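Local structure of poly-beta-1,6-N-acetyl-D-glucosamine N-deacetylase (Aggregatibacter actinomycetemcomitans, 4U10) at residues A[26-30]-A[249-253]; A[148-154]-A[163-169]. The protein probably removes N-acetyl groups from poly-beta-1,6-N-acetyl-D-glucosamine by hydrolysis, this chain being its zinc-bound N-terminal polysaccharide deacetylase domain. Residues are numbered along the deposited sequence.

Strand 3-13 leads from the N terminus into the loop that carries 26-30, and contact 1 waits for almost the whole chain: 218 residues, rich in helix and strand, pass before 249-253 returns to meet it. That closure ties the two ends of the domain together at strand 3-13, with which strands 29-30 and 248-249 both pair in parallel. Contact 2 is nested inside this long loop and is more local, closing eight residues, among them strand 160-162, beside helix 177-199. The two do not touch: their centres lie 25 Å apart and their nearest atoms about 8 Å. Contact 2 carries the zinc ligand His149, whereas contact 1 only lies near a zinc bound by His10 and Asp74.

Contact 1 of 2, residues A[26-30]-A[249-253]; sequences PQTIS and LIDTE
This is a tertiary, mainly van der Waals contact between two segments that both attach to strand 3-13, one from near the start of the domain and one from near its end. No hydrogen bond joins 26-30 to 249-253, and together they bury 285 Å². The closest CA pairs are Gln27–Asp251 (4.8 Å) and Ile29–Thr252 (5.4 Å). Gln27 adopts a left-handed helical conformation (phi/psi 61/20), after which Thr28 and Ile29 become extended. With chi1 m and chi2 p, Gln27 places its CG 3.1 Å from Ile250 O and 3.8 Å from Leu249 CD1. Ile29 (chi1 p, chi2 t) points toward the partner: its CG2 lies 3.7 Å from Thr252 N, and its CD1 is 4.2 Å from Ile250 CG2. Thr28 O meets Thr252 CG2 at 3.5 Å. Beyond Ile250 the chain turns, as Asp251 OD1 accepts from Glu253 N (2.9 Å) in an Asx turn and Thr252 OG1 donates to Glu253 OE2 (2.7 Å). Ser30 N-caps helix 31-42 through Leu33 N. Backbone bonds from Ile29 to Ser11 and Val13, and from Ile250 to Ala8, fix both segments to strand 3-13, while both isoleucine side chains touch Tyr9. Leu249 packs on His10, a zinc ligand with Asp74. Strand 29-30 and the chain leaving strand 248-249, packed together on strand 3-13 near a bound zinc, are consistent with the distorted beta/alpha barrel of the polysaccharide deacetylase family.

Contact 2 of 2, residues A[148-154]-A[163-169]; sequences LHHGVRA and AVVAPEY. With ZN (zinc ion), chain C.
Two main-chain hydrogen bonds define how 148-154 and 163-169 run in the same direction: Ala163 N to His150 O (2.9 Å, 171°) and Tyr169 N to Arg153 O (2.9 Å, 174°). The nearest CA pairs, Gly151–Ala163 (4.9 Å) and Ala154–Glu168 (5.1 Å), advance three residues on one side and five on the other, so 163-169 bows outward: Ala163 and Val164 have helical angles (phi/psi -52/-32 and -63/-33) before the chain extends again from Ala166 (-143/124), while Val152 is extended (-123/151). Waters link Leu148 O with Val164 N, Arg153 N with Glu168 OE2, and Ala154 O with Pro167 O. Apolar packing fills the interval. Val152 (chi1 m) points toward the partner, its CG1 3.5 Å from Ala163 CB and its CG2 4.3 Å from Ala166 CB; Leu148 CD2 meets Ala163 CB at 3.8 Å. The His150 ring, held by ND1 to Gly151 O (2.7 Å), receives Ala163 CB over its face in a CH-pi contact, 4.2 Å from the centroid. Extended Arg153 brings NH2 within 3.6 Å of Tyr169 CE2, while Pro156 O accepts from that NH2. Turned away from this packing, His149 (chi1 t) binds zinc through NE2 at 2.1 Å; Asp75, His144 and water 4 at 1.9 Å are the other ligands. This Asp-His-His site is the hallmark of NodB-type deacetylases; its last histidine lies two residues before strand 151-153, which pairs antiparallel with 160-162.

Contact 1 of 2, residues A[26-30]-A[249-253]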
loop_
_atom_site.group_PDB
_atom_site.type_symbol
_atom_site.label_atom_id
_atom_site.label_comp_id
_atom_site.label_asym_id
_atom_site.label_seq_id
_atom_site.Cartn_x
_atom_site.Cartn_y
_atom_site.Cartn_z
ATOM N N PRO A 26 8.216 -0.419 10.767
ATOM C CA PRO A 26 8.992 0.500 9.989
ATOM C C PRO A 26 8.190 1.683 9.369
ATOM O O PRO A 26 7.022 1.538 9.040
ATOM C CB PRO A 26 9.627 -0.388 8.907
ATOM C CG PRO A 26 9.612 -1.775 9.514
ATOM C CD PRO A 26 8.359 -1.814 10.309
ATOM N N GLN A 27 8.869 2.820 9.213
ATOM C CA GLN A 27 8.307 4.046 8.606
ATOM C C GLN A 27 7.111 4.640 9.334
ATOM O O GLN A 27 6.310 5.385 8.730
ATOM C CB GLN A 27 7.976 3.781 7.132
ATOM C CG GLN A 27 9.226 3.888 6.257
ATOM C CD GLN A 27 10.206 2.737 6.442
ATOM O OE1 GLN A 27 9.877 1.591 6.146
ATOM N NE2 GLN A 27 11.443 3.058 6.887
ATOM N N THR A 28 6.932 4.301 10.614
ATOM C CA THR A 28 5.880 4.932 11.374
ATOM C C THR A 28 6.243 6.413 11.606
ATOM O O THR A 28 7.361 6.724 11.992
ATOM C CB THR A 28 5.615 4.230 12.716
ATOM O OG1 THR A 28 5.245 2.859 12.500
ATOM C CG2 THR A 28 4.535 4.923 13.538
ATOM N N ILE A 29 5.310 7.334 11.324
ATOM C CA ILE A 29 5.548 8.762 11.554
ATOM C C ILE A 29 4.454 9.347 12.468
ATOM O O ILE A 29 3.519 8.643 12.815
ATOM C CB ILE A 29 5.612 9.540 10.255
ATOM C CG1 ILE A 29 4.250 9.578 9.567
ATOM C CG2 ILE A 29 6.650 8.951 9.343
ATOM C CD1 ILE A 29 4.246 10.567 8.428
ATOM N N SER A 30 4.618 10.618 12.863
ATOM C CA SER A 30 3.696 11.300 13.746
ATOM C C SER A 30 2.644 11.945 12.880
ATOM O O SER A 30 2.874 12.279 11.703
ATOM C CB SER A 30 4.391 12.397 14.613
ATOM O OG SER A 30 4.915 13.412 13.760
ATOM N N LEU A 249 8.815 6.659 -0.635
ATOM C CA LEU A 249 8.644 6.088 0.712
ATOM C C LEU A 249 8.850 7.112 1.794
ATOM O O LEU A 249 9.949 7.648 1.927
ATOM C CB LEU A 249 9.648 4.939 0.934
ATOM C CG LEU A 249 9.661 4.233 2.291
ATOM C CD1 LEU A 249 8.316 3.606 2.532
ATOM C CD2 LEU A 249 10.758 3.183 2.398
ATOM N N ILE A 250 7.815 7.390 2.583
ATOM C CA ILE A 250 7.887 8.388 3.600
ATOM C C ILE A 250 8.543 7.822 4.873
ATOM O O ILE A 250 8.251 6.724 5.310
ATOM C CB ILE A 250 6.478 8.934 3.930
ATOM C CG1 ILE A 250 5.750 9.472 2.668
ATOM C CG2 ILE A 250 6.577 10.000 4.991
ATOM C CD1 ILE A 250 6.349 10.758 2.088
ATOM N N ASP A 251 9.411 8.592 5.506
ATOM C CA ASP A 251 9.867 8.219 6.861
ATOM C C ASP A 251 9.951 9.471 7.732
ATOM O O ASP A 251 9.674 10.619 7.251
ATOM C CB ASP A 251 11.215 7.473 6.813
ATOM C CG ASP A 251 12.303 8.228 6.026
ATOM O OD1 ASP A 251 12.611 9.409 6.306
ATOM O OD2 ASP A 251 12.911 7.595 5.148
ATOM N N THR A 252 10.325 9.281 8.998
ATOM C CA THR A 252 10.419 10.417 9.932
ATOM C C THR A 252 11.412 11.475 9.525
ATOM O O THR A 252 11.353 12.532 10.112
ATOM C CB THR A 252 10.857 10.004 11.312
ATOM O OG1 THR A 252 12.056 9.297 11.152
ATOM C CG2 THR A 252 9.846 9.146 11.988
ATOM N N GLU A 253 12.322 11.201 8.586
ATOM C CA GLU A 253 13.252 12.233 8.045
ATOM C C GLU A 253 12.785 12.879 6.757
ATOM O O GLU A 253 13.505 13.676 6.148
ATOM C CB GLU A 253 14.649 11.678 7.770
ATOM C CG GLU A 253 15.594 11.786 8.953
ATOM C CD GLU A 253 15.378 10.685 9.960
ATOM O OE1 GLU A 253 16.317 9.858 10.164
ATOM O OE2 GLU A 253 14.258 10.642 10.542
#

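Contact 2 of 2, residues A[148-154]-A[163-169]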
loop_
_atom_site.group_PDB
_atom_site.type_symbol
_atom_site.label_atom_id
_atom_site.label_comp_id
_atom_site.label_asym_id
_atom_site.label_seq_id
_atom_site.Cartn_x
_atom_site.Cartn_y
_atom_site.Cartn_z
ATOM N N LEU A 148 1.128 -12.749 1.531
ATOM C CA LEU A 148 2.519 -12.706 1.050
ATOM C C LEU A 148 3.296 -11.450 1.509
ATOM O O LEU A 148 4.265 -10.990 0.850
ATOM C CB LEU A 148 2.536 -12.904 -0.478
ATOM C CG LEU A 148 2.056 -14.250 -1.041
ATOM C CD1 LEU A 148 1.902 -14.181 -2.548
ATOM C CD2 LEU A 148 2.910 -15.456 -0.617
ATOM N N HIS A 149 2.917 -10.939 2.685
ATOM C CA HIS A 149 3.586 -9.813 3.288
ATOM C C HIS A 149 4.476 -10.376 4.366
ATOM O O HIS A 149 4.331 -10.036 5.546
ATOM C CB HIS A 149 2.582 -8.905 3.920
ATOM C CG HIS A 149 3.074 -7.519 4.129
ATOM N ND1 HIS A 149 4.031 -7.186 5.051
ATOM C CD2 HIS A 149 2.750 -6.367 3.500
ATOM C CE1 HIS A 149 4.290 -5.902 4.980
ATOM N NE2 HIS A 149 3.483 -5.370 4.082
ATOM N N HIS A 150 5.293 -11.349 3.975
ATOM C CA HIS A 150 6.234 -12.050 4.906
ATOM C C HIS A 150 7.390 -12.558 4.065
ATOM O O HIS A 150 7.339 -12.466 2.823
ATOM C CB HIS A 150 5.568 -13.199 5.669
ATOM C CG HIS A 150 5.024 -14.295 4.783
ATOM N ND1 HIS A 150 5.803 -15.307 4.272
ATOM C CD2 HIS A 150 3.789 -14.494 4.271
ATOM C CE1 HIS A 150 5.062 -16.113 3.537
ATOM N NE2 HIS A 150 3.831 -15.652 3.539
ATOM N N GLY A 151 8.439 -13.051 4.716
ATOM C CA GLY A 151 9.497 -13.776 4.048
ATOM C C GLY A 151 9.263 -15.257 3.820
ATOM O O GLY A 151 8.431 -15.896 4.474
ATOM N N VAL A 152 10.002 -15.788 2.858
ATOM C CA VAL A 152 10.198 -17.234 2.704
ATOM C C VAL A 152 11.692 -17.544 2.739
ATOM O O VAL A 152 12.553 -16.724 2.326
ATOM C CB VAL A 152 9.662 -17.729 1.374
ATOM C CG1 VAL A 152 8.160 -17.516 1.290
ATOM C CG2 VAL A 152 10.390 -17.037 0.230
ATOM N N ARG A 153 12.028 -18.741 3.200
ATOM C CA ARG A 153 13.425 -19.184 3.090
ATOM C C ARG A 153 13.748 -19.280 1.613
ATOM O O ARG A 153 13.026 -19.898 0.833
ATOM C CB ARG A 153 13.575 -20.502 3.808
ATOM C CG ARG A 153 15.021 -20.920 3.998
ATOM C CD ARG A 153 15.092 -22.203 4.804
ATOM N NE ARG A 153 16.322 -22.954 4.551
ATOM C CZ ARG A 153 16.453 -24.264 4.791
ATOM N NH1 ARG A 153 15.447 -24.983 5.287
ATOM N NH2 ARG A 153 17.602 -24.878 4.527
ATOM N N ALA A 154 14.803 -18.618 1.191
ATOM C CA ALA A 154 15.104 -18.522 -0.249
ATOM C C ALA A 154 16.339 -19.348 -0.704
ATOM O O ALA A 154 16.711 -19.327 -1.897
ATOM C CB ALA A 154 15.347 -17.072 -0.580
ATOM N N ALA A 163 8.349 -13.032 0.121
ATOM C CA ALA A 163 7.676 -14.116 -0.526
ATOM C C ALA A 163 7.226 -13.861 -1.964
ATOM O O ALA A 163 7.146 -14.787 -2.752
ATOM C CB ALA A 163 6.459 -14.569 0.336
ATOM N N VAL A 164 6.881 -12.627 -2.296
ATOM C CA VAL A 164 6.439 -12.299 -3.623
ATOM C C VAL A 164 7.551 -12.542 -4.655
ATOM O O VAL A 164 7.248 -12.953 -5.764
ATOM C CB VAL A 164 5.947 -10.827 -3.691
ATOM C CG1 VAL A 164 5.766 -10.349 -5.130
ATOM C CG2 VAL A 164 4.622 -10.690 -3.003
ATOM N N VAL A 165 8.814 -12.337 -4.279
ATOM C CA VAL A 165 9.865 -12.183 -5.293
ATOM C C VAL A 165 10.893 -13.299 -5.333
ATOM O O VAL A 165 11.882 -13.158 -6.074
ATOM C CB VAL A 165 10.613 -10.830 -5.212
ATOM C CG1 VAL A 165 9.657 -9.683 -5.494
ATOM C CG2 VAL A 165 11.338 -10.625 -3.885
ATOM N N ALA A 166 10.655 -14.398 -4.601
ATOM C CA ALA A 166 11.634 -15.493 -4.473
ATOM C C ALA A 166 10.938 -16.841 -4.431
ATOM O O ALA A 166 10.066 -17.003 -3.595
ATOM C CB ALA A 166 12.410 -15.303 -3.168
ATOM N N PRO A 167 11.292 -17.798 -5.346
ATOM C CA PRO A 167 10.883 -19.148 -5.092
ATOM C C PRO A 167 11.385 -19.595 -3.711
ATOM O O PRO A 167 12.507 -19.303 -3.323
ATOM C CB PRO A 167 11.556 -19.950 -6.207
ATOM C CG PRO A 167 11.934 -18.951 -7.271
ATOM C CD PRO A 167 12.316 -17.759 -6.419
ATOM N N GLU A 168 10.511 -20.265 -2.990
ATOM C CA GLU A 168 10.758 -20.835 -1.727
ATOM C C GLU A 168 11.600 -22.121 -1.760
ATOM O O GLU A 168 11.422 -22.974 -2.604
ATOM C CB GLU A 168 9.420 -21.145 -1.101
ATOM C CG GLU A 168 9.533 -21.377 0.379
ATOM C CD GLU A 168 8.186 -21.591 1.065
ATOM O OE1 GLU A 168 7.104 -21.779 0.421
ATOM O OE2 GLU A 168 8.225 -21.491 2.270
ATOM N N TYR A 169 12.479 -22.207 -0.782
ATOM C CA TYR A 169 13.263 -23.357 -0.503
ATOM C C TYR A 169 12.710 -23.986 0.767
ATOM O O TYR A 169 12.810 -23.405 1.815
ATOM C CB TYR A 169 14.714 -22.949 -0.273
ATOM C CG TYR A 169 15.597 -24.149 -0.168
ATOM C CD1 TYR A 169 16.149 -24.740 -1.321
ATOM C CD2 TYR A 169 15.858 -24.724 1.055
ATOM C CE1 TYR A 169 16.944 -25.887 -1.243
ATOM C CE2 TYR A 169 16.635 -25.887 1.157
ATOM C CZ TYR A 169 17.178 -26.450 0.001
ATOM O OH TYR A 169 17.990 -27.555 0.106
HETATM ZN ZN ZN C . 3.333 -3.380 3.575
HETATM O O HOH W 1 6.674 -10.115 -0.379
HETATM O O HOH W 2 10.086 -20.574 3.824
HETATM O O HOH W 3 15.063 -18.715 -3.959
HETATM O O HOH W 4 4.690 -2.469 2.650
#